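Imidazolonepropionase (Unidentified, PDB 2Q09) catalyses the hydrolytic opening of imidazolone-5-propanoate to N-formimidoyl-L-glutamate, the third step of histidine degradation. Local coordinates at residues D212-C215 and E216-F220; T253-N257 and F258-S262; E267-P271 and E272-A276. One frame throughout, in Å; residues are numbered along the deposited sequence.

In the fold
All three contacts are local turns in the metal-dependent hydrolase barrel of the amidohydrolase family, strung in series along the chain; none nests in or crosses another. Contact 1 leaves strand 210-213 and rounds a tight turn beside the bound inhibitor before helix 222-234 begins. Contact 2 ends helix 251-257 and sends the chain into strand 262-265. Contact 3 follows that strand and starts helix 271-280. Contacts 2 and 3 touch: T253 OG1 lies 3.6 Å from G273 CA, and the methyls of A256 and A276 meet, joining two successive barrel helices. Contact 1 stands apart from both, its centre about 15 Å from that of contact 2.

Contact 1: D212-C215 and E216-F220; sequences DVFC and EHIGF. With DI6 (3-[(4S)-2,5-dioxoimidazolidin-4-yl]propanoic acid), chain C.
F214 is held between its own turn and the inhibitor. E216 CB lies over one face of the ring, 4.1 Å from its centroid and offset toward the rim, a CH-pi contact; over the opposite face comes O5 of DI6, 3.1 Å from F214 CD1. With CG anti to the backbone N (chi1 176°), the ring swings alongside the turn, where CD2 meets G219 CA obliquely at 3.5 Å and CE2 touches I218 CG1. The chain here leaves strand 210-213 of the barrel and makes a type I beta turn, E216 to G219, with a bulge held by a weak E216 N to F220 O bond. Across its base F220 N donates to F214 O at 2.8 Å, in the carbonyl plane, and the same oxygen sits at the edge of the F220 ring. E216 bends at chi2 (63°), which carries its carboxylate away from the F214 ring, the two planes 61° apart. Its OE2 accepts from H217 ND1 at 2.9 Å, the acceptor in the imidazole plane, and from S247 OG; OE1 takes L246 N, tying the turn to the loop after strand 238-243. Cutting F214 back to an alanine is likely to open a gap between E216 CB and the inhibitor's O5 and to take the ring from G219 CA and I218 CG1. Y144, H177, Q245, T322 and R81 hydrogen-bond the inhibitor.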
loop_
_atom_site.group_PDB
_atom_site.type_symbol
_atom_site.label_atom_id
_atom_site.label_comp_id
_atom_site.label_asym_id
_atom_site.label_seq_id
_atom_site.Cartn_x
_atom_site.Cartn_y
_atom_site.Cartn_z
ATOM N N ASP A 212 5.059 11.094 3.258
ATOM C CA ASP A 212 5.707 10.597 2.041
ATOM C C ASP A 212 6.276 11.773 1.240
ATOM O O ASP A 212 5.895 12.923 1.465
ATOM C CB ASP A 212 4.653 9.855 1.204
ATOM C CG ASP A 212 5.247 8.946 0.137
ATOM O OD1 ASP A 212 6.454 9.053 -0.180
ATOM O OD2 ASP A 212 4.476 8.120 -0.399
ATOM N N VAL A 213 7.169 11.477 0.301
ATOM C CA VAL A 213 7.792 12.505 -0.533
ATOM C C VAL A 213 8.188 11.980 -1.910
ATOM O O VAL A 213 8.657 10.854 -2.043
ATOM C CB VAL A 213 9.078 13.064 0.124
ATOM C CG1 VAL A 213 9.786 14.002 -0.841
ATOM C CG2 VAL A 213 8.744 13.796 1.418
ATOM N N PHE A 214 7.994 12.800 -2.935
ATOM C CA PHE A 214 8.389 12.429 -4.286
ATOM C C PHE A 214 9.742 13.085 -4.540
ATOM O O PHE A 214 9.822 14.238 -4.965
ATOM C CB PHE A 214 7.373 12.921 -5.320
ATOM C CG PHE A 214 7.776 12.637 -6.737
ATOM C CD1 PHE A 214 8.231 11.372 -7.101
ATOM C CD2 PHE A 214 7.667 13.620 -7.718
ATOM C CE1 PHE A 214 8.572 11.088 -8.427
ATOM C CE2 PHE A 214 8.006 13.344 -9.040
ATOM C CZ PHE A 214 8.456 12.074 -9.393
ATOM N N CYS A 215 10.809 12.341 -4.262
ATOM C CA CYS A 215 12.168 12.826 -4.439
ATOM C C CYS A 215 12.687 12.463 -5.823
ATOM O O CYS A 215 12.976 11.299 -6.103
ATOM C CB CYS A 215 13.061 12.215 -3.362
ATOM S SG CYS A 215 14.824 12.583 -3.560
ATOM N N GLU A 216 12.822 13.465 -6.683
ATOM C CA GLU A 216 13.269 13.221 -8.047
ATOM C C GLU A 216 13.665 14.543 -8.704
ATOM O O GLU A 216 13.408 15.612 -8.148
ATOM C CB GLU A 216 12.118 12.555 -8.811
ATOM C CG GLU A 216 12.475 11.931 -10.142
ATOM C CD GLU A 216 13.455 10.794 -10.000
ATOM O OE1 GLU A 216 13.067 9.714 -9.508
ATOM O OE2 GLU A 216 14.623 10.990 -10.375
ATOM N N HIS A 217 14.297 14.478 -9.874
ATOM C CA HIS A 217 14.706 15.691 -10.573
ATOM C C HIS A 217 13.502 16.554 -10.922
ATOM O O HIS A 217 13.564 17.776 -10.824
ATOM C CB HIS A 217 15.504 15.353 -11.843
ATOM C CG HIS A 217 14.824 14.376 -12.748
ATOM N ND1 HIS A 217 14.538 13.089 -12.358
ATOM C CD2 HIS A 217 14.399 14.495 -14.028
ATOM C CE1 HIS A 217 13.964 12.447 -13.365
ATOM N NE2 HIS A 217 13.869 13.277 -14.387
ATOM N N ILE A 218 12.407 15.921 -11.328
ATOM C CA ILE A 218 11.193 16.659 -11.658
ATOM C C ILE A 218 10.272 16.654 -10.438
ATOM O O ILE A 218 9.099 17.014 -10.520
ATOM C CB ILE A 218 10.453 16.050 -12.886
ATOM C CG1 ILE A 218 9.888 14.671 -12.552
ATOM C CG2 ILE A 218 11.406 15.940 -14.057
ATOM C CD1 ILE A 218 9.198 13.976 -13.708
ATOM N N GLY A 219 10.829 16.239 -9.303
ATOM C CA GLY A 219 10.079 16.193 -8.063
ATOM C C GLY A 219 10.741 17.108 -7.055
ATOM O O GLY A 219 10.965 18.287 -7.337
ATOM N N PHE A 220 11.056 16.572 -5.884
ATOM C CA PHE A 220 11.706 17.357 -4.844
ATOM C C PHE A 220 13.131 16.862 -4.649
ATOM O O PHE A 220 13.392 15.664 -4.700
ATOM C CB PHE A 220 10.911 17.265 -3.538
ATOM C CG PHE A 220 9.618 18.020 -3.577
ATOM C CD1 PHE A 220 9.564 19.350 -3.176
ATOM C CD2 PHE A 220 8.470 17.422 -4.084
ATOM C CE1 PHE A 220 8.383 20.080 -3.292
ATOM C CE2 PHE A 220 7.286 18.146 -4.203
ATOM C CZ PHE A 220 7.245 19.476 -3.806
HETATM N N1 DI6 C . 5.155 8.589 -9.213
HETATM C C2 DI6 C . 4.148 8.061 -9.941
HETATM O O2 DI6 C . 4.237 7.219 -10.816
HETATM C C3 DI6 C . 2.853 8.734 -9.422
HETATM N N4 DI6 C . 3.373 9.648 -8.380
HETATM C C5 DI6 C . 4.710 9.491 -8.327
HETATM O O5 DI6 C . 5.435 10.097 -7.551
HETATM C C6 DI6 C . 2.140 9.477 -10.542
HETATM C C7 DI6 C . 0.852 10.160 -10.076
HETATM C C8 DI6 C . 0.088 10.919 -11.170
HETATM O O9 DI6 C . -1.099 11.220 -10.937
HETATM O O10 DI6 C . 0.651 11.218 -12.255
#

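Contact 2: T253-N257 and F258-S262; sequences TLAAN and FGALS
A255 O is gripped by two amides at the C-terminal end of the helix: A260 N at 2.9 Å and F258 N at 3.0 Å, which reach it from opposite faces of the carbonyl plane. A260 also lays its CB 3.6 Å from A255 CB, so the returning chain packs methyl to methyl on A255. One residue along, G259 N donates to A256 O at 3.1 Å from well above the carbonyl plane. These bonds, A260 N to A255 O and G259 N to A256 O, form a Schellman motif closing helix 251-257, with G259 as its C-prime residue at positive phi (69°); from here the chain turns toward strand 262-265 of the barrel. F258 runs side by side with L254, pointing the same way. Holding CG opposite the backbone N (chi1 172°) lays the leucine along the ring, where its CD1 meets F258 CE2 at 3.6 Å. L254 O lies at the ring edge, in its plane, while accepting a weak bond from F258 N. Further out, Y229 meets the F258 ring edge-to-face, and L230, also of helix 222-234, packs on it. L222, T225 and E226 of that helix touch L254. A255 leans on M243 of strand 238-243, and A256 on L277 and R280 of helix 271-280.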
loop_
_atom_site.group_PDB
_atom_site.type_symbol
_atom_site.label_atom_id
_atom_site.label_comp_id
_atom_site.label_asym_id
_atom_site.label_seq_id
_atom_site.Cartn_x
_atom_site.Cartn_y
_atom_site.Cartn_z
ATOM N N THR A 253 18.927 6.402 0.552
ATOM C CA THR A 253 19.876 6.434 1.666
ATOM C C THR A 253 19.456 7.458 2.715
ATOM O O THR A 253 19.660 7.254 3.910
ATOM C CB THR A 253 21.301 6.764 1.178
ATOM O OG1 THR A 253 21.763 5.712 0.319
ATOM C CG2 THR A 253 22.254 6.909 2.361
ATOM N N LEU A 254 18.867 8.560 2.267
ATOM C CA LEU A 254 18.406 9.594 3.184
ATOM C C LEU A 254 17.246 9.039 4.004
ATOM O O LEU A 254 17.215 9.159 5.233
ATOM C CB LEU A 254 17.946 10.824 2.401
ATOM C CG LEU A 254 17.258 11.936 3.200
ATOM C CD1 LEU A 254 18.225 12.537 4.215
ATOM C CD2 LEU A 254 16.762 13.002 2.237
ATOM N N ALA A 255 16.292 8.428 3.311
ATOM C CA ALA A 255 15.129 7.844 3.962
ATOM C C ALA A 255 15.563 6.794 4.976
ATOM O O ALA A 255 15.032 6.735 6.087
ATOM C CB ALA A 255 14.202 7.221 2.916
ATOM N N ALA A 256 16.533 5.969 4.598
ATOM C CA ALA A 256 17.027 4.933 5.497
ATOM C C ALA A 256 17.635 5.557 6.752
ATOM O O ALA A 256 17.507 5.014 7.848
ATOM C CB ALA A 256 18.063 4.063 4.784
ATOM N N ASN A 257 18.297 6.701 6.596
ATOM C CA ASN A 257 18.914 7.375 7.733
ATOM C C ASN A 257 17.880 8.008 8.648
ATOM O O ASN A 257 18.171 8.340 9.794
ATOM C CB ASN A 257 19.901 8.439 7.258
ATOM C CG ASN A 257 21.129 7.841 6.606
ATOM O OD1 ASN A 257 21.605 6.779 7.010
ATOM N ND2 ASN A 257 21.663 8.524 5.601
ATOM N N PHE A 258 16.666 8.169 8.136
ATOM C CA PHE A 258 15.571 8.747 8.901
ATOM C C PHE A 258 14.662 7.652 9.444
ATOM O O PHE A 258 13.621 7.937 10.032
ATOM C CB PHE A 258 14.767 9.712 8.020
ATOM C CG PHE A 258 15.196 11.149 8.145
ATOM C CD1 PHE A 258 14.740 11.934 9.200
ATOM C CD2 PHE A 258 16.066 11.715 7.220
ATOM C CE1 PHE A 258 15.145 13.258 9.334
ATOM C CE2 PHE A 258 16.481 13.042 7.346
ATOM C CZ PHE A 258 16.013 13.815 8.408
ATOM N N GLY A 259 15.062 6.398 9.245
ATOM C CA GLY A 259 14.263 5.286 9.727
ATOM C C GLY A 259 12.952 5.137 8.971
ATOM O O GLY A 259 11.917 4.824 9.562
ATOM N N ALA A 260 12.993 5.360 7.662
ATOM C CA ALA A 260 11.795 5.249 6.839
ATOM C C ALA A 260 11.187 3.858 6.960
ATOM O O ALA A 260 11.900 2.869 7.115
ATOM C CB ALA A 260 12.137 5.536 5.385
ATOM N N LEU A 261 9.861 3.783 6.899
ATOM C CA LEU A 261 9.168 2.502 6.965
ATOM C C LEU A 261 9.438 1.759 5.657
ATOM O O LEU A 261 9.573 0.533 5.632
ATOM C CB LEU A 261 7.661 2.715 7.124
ATOM C CG LEU A 261 7.144 3.281 8.450
ATOM C CD1 LEU A 261 5.668 3.604 8.333
ATOM C CD2 LEU A 261 7.386 2.274 9.558
ATOM N N SER A 262 9.529 2.520 4.569
ATOM C CA SER A 262 9.770 1.932 3.254
ATOM C C SER A 262 10.147 2.984 2.219
ATOM O O SER A 262 9.931 4.182 2.424
ATOM C CB SER A 262 8.504 1.227 2.759
ATOM O OG SER A 262 7.537 2.197 2.370
#

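Contact 3: E267-P271 and E272-A276; sequences EYLDP and EGIQA
D270 caps the N terminus of helix 271-280, which follows barrel strand 262-265: its OD2 accepts a weak bond from G273 N at 3.4 Å. Placing CG between the backbone N and the carbonyl carbon (chi1 61°) folds the carboxylate back over the first turn, and N248 ND2 offers OD2 a second, weak bond. The backbone adds straighter bonds, I274 N to D270 O at 3.0 Å and Q275 N to P271 O at 2.8 Å. P271 O also takes a weak bond from Q275 NE2. Two like-charged carboxylates come unusually close, D270 OD1 to E272 OE1 at 2.7 Å with their planes 52° apart, and they would be expected to repel if both are ionised. E272 bends at chi2 to bring OE1 there, while its side chain runs alongside P271. Apolar packing joins L269 to I274, whose side chains cross, and L269 also reaches G273 CA with CD1. L305 of helix 302-307 touches both L269 and I274, and S252 of helix 251-257 touches L269. The closest apolar pair of the turn is L269 CD2 against I274 CG1, 3.6 Å apart.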
loop_
_atom_site.group_PDB
_atom_site.type_symbol
_atom_site.label_atom_id
_atom_site.label_comp_id
_atom_site.label_asym_id
_atom_site.label_seq_id
_atom_site.Cartn_x
_atom_site.Cartn_y
_atom_site.Cartn_z
ATOM N N GLU A 267 13.383 1.807 -9.251
ATOM C CA GLU A 267 13.946 1.368 -10.528
ATOM C C GLU A 267 15.455 1.634 -10.600
ATOM O O GLU A 267 16.217 0.806 -11.099
ATOM C CB GLU A 267 13.265 2.081 -11.706
ATOM C CG GLU A 267 11.951 1.467 -12.201
ATOM C CD GLU A 267 10.831 1.569 -11.195
ATOM O OE1 GLU A 267 10.896 2.458 -10.325
ATOM O OE2 GLU A 267 9.875 0.770 -11.286
ATOM N N TYR A 268 15.875 2.793 -10.094
ATOM C CA TYR A 268 17.285 3.191 -10.123
ATOM C C TYR A 268 18.051 3.068 -8.807
ATOM O O TYR A 268 19.044 3.764 -8.597
ATOM C CB TYR A 268 17.389 4.634 -10.629
ATOM C CG TYR A 268 17.023 4.799 -12.086
ATOM C CD1 TYR A 268 17.988 4.677 -13.084
ATOM C CD2 TYR A 268 15.703 5.032 -12.474
ATOM C CE1 TYR A 268 17.647 4.784 -14.439
ATOM C CE2 TYR A 268 15.349 5.137 -13.816
ATOM C CZ TYR A 268 16.327 5.013 -14.794
ATOM O OH TYR A 268 15.985 5.107 -16.126
ATOM N N LEU A 269 17.608 2.188 -7.920
ATOM C CA LEU A 269 18.291 2.011 -6.641
ATOM C C LEU A 269 19.680 1.413 -6.872
ATOM O O LEU A 269 19.851 0.520 -7.701
ATOM C CB LEU A 269 17.472 1.098 -5.731
ATOM C CG LEU A 269 18.019 0.780 -4.336
ATOM C CD1 LEU A 269 18.070 2.042 -3.486
ATOM C CD2 LEU A 269 17.120 -0.260 -3.679
ATOM N N ASP A 270 20.670 1.915 -6.137
ATOM C CA ASP A 270 22.052 1.442 -6.263
ATOM C C ASP A 270 22.483 0.592 -5.058
ATOM O O ASP A 270 21.770 0.514 -4.060
ATOM C CB ASP A 270 22.998 2.637 -6.397
ATOM C CG ASP A 270 22.941 3.555 -5.194
ATOM O OD1 ASP A 270 23.984 4.146 -4.847
ATOM O OD2 ASP A 270 21.852 3.696 -4.599
ATOM N N PRO A 271 23.662 -0.058 -5.142
ATOM C CA PRO A 271 24.208 -0.908 -4.075
ATOM C C PRO A 271 24.301 -0.213 -2.721
ATOM O O PRO A 271 23.868 -0.757 -1.705
ATOM C CB PRO A 271 25.585 -1.285 -4.612
ATOM C CG PRO A 271 25.357 -1.336 -6.082
ATOM C CD PRO A 271 24.540 -0.092 -6.326
ATOM N N GLU A 272 24.874 0.984 -2.712
ATOM C CA GLU A 272 25.027 1.748 -1.481
ATOM C C GLU A 272 23.677 1.914 -0.797
ATOM O O GLU A 272 23.562 1.771 0.419
ATOM C CB GLU A 272 25.626 3.123 -1.785
ATOM C CG GLU A 272 27.030 3.083 -2.375
ATOM C CD GLU A 272 27.104 2.365 -3.714
ATOM O OE1 GLU A 272 26.264 2.651 -4.591
ATOM O OE2 GLU A 272 28.009 1.525 -3.891
ATOM N N GLY A 273 22.657 2.226 -1.588
ATOM C CA GLY A 273 21.325 2.393 -1.038
ATOM C C GLY A 273 20.801 1.084 -0.492
ATOM O O GLY A 273 20.220 1.036 0.593
ATOM N N ILE A 274 21.012 0.010 -1.244
ATOM C CA ILE A 274 20.559 -1.309 -0.828
ATOM C C ILE A 274 21.190 -1.673 0.510
ATOM O O ILE A 274 20.522 -2.220 1.390
ATOM C CB ILE A 274 20.919 -2.377 -1.887
ATOM C CG1 ILE A 274 20.103 -2.128 -3.161
ATOM C CG2 ILE A 274 20.660 -3.773 -1.338
ATOM C CD1 ILE A 274 20.340 -3.138 -4.259
ATOM N N GLN A 275 22.468 -1.350 0.663
ATOM C CA GLN A 275 23.179 -1.633 1.902
ATOM C C GLN A 275 22.555 -0.851 3.054
ATOM O O GLN A 275 22.449 -1.352 4.170
ATOM C CB GLN A 275 24.662 -1.262 1.769
ATOM C CG GLN A 275 25.386 -1.918 0.597
ATOM C CD GLN A 275 24.983 -3.365 0.378
ATOM O OE1 GLN A 275 24.792 -4.125 1.328
ATOM N NE2 GLN A 275 24.869 -3.756 -0.885
ATOM N N ALA A 276 22.136 0.382 2.772
ATOM C CA ALA A 276 21.520 1.232 3.784
ATOM C C ALA A 276 20.174 0.657 4.187
ATOM O O ALA A 276 19.838 0.619 5.369
ATOM C CB ALA A 276 21.344 2.646 3.243
#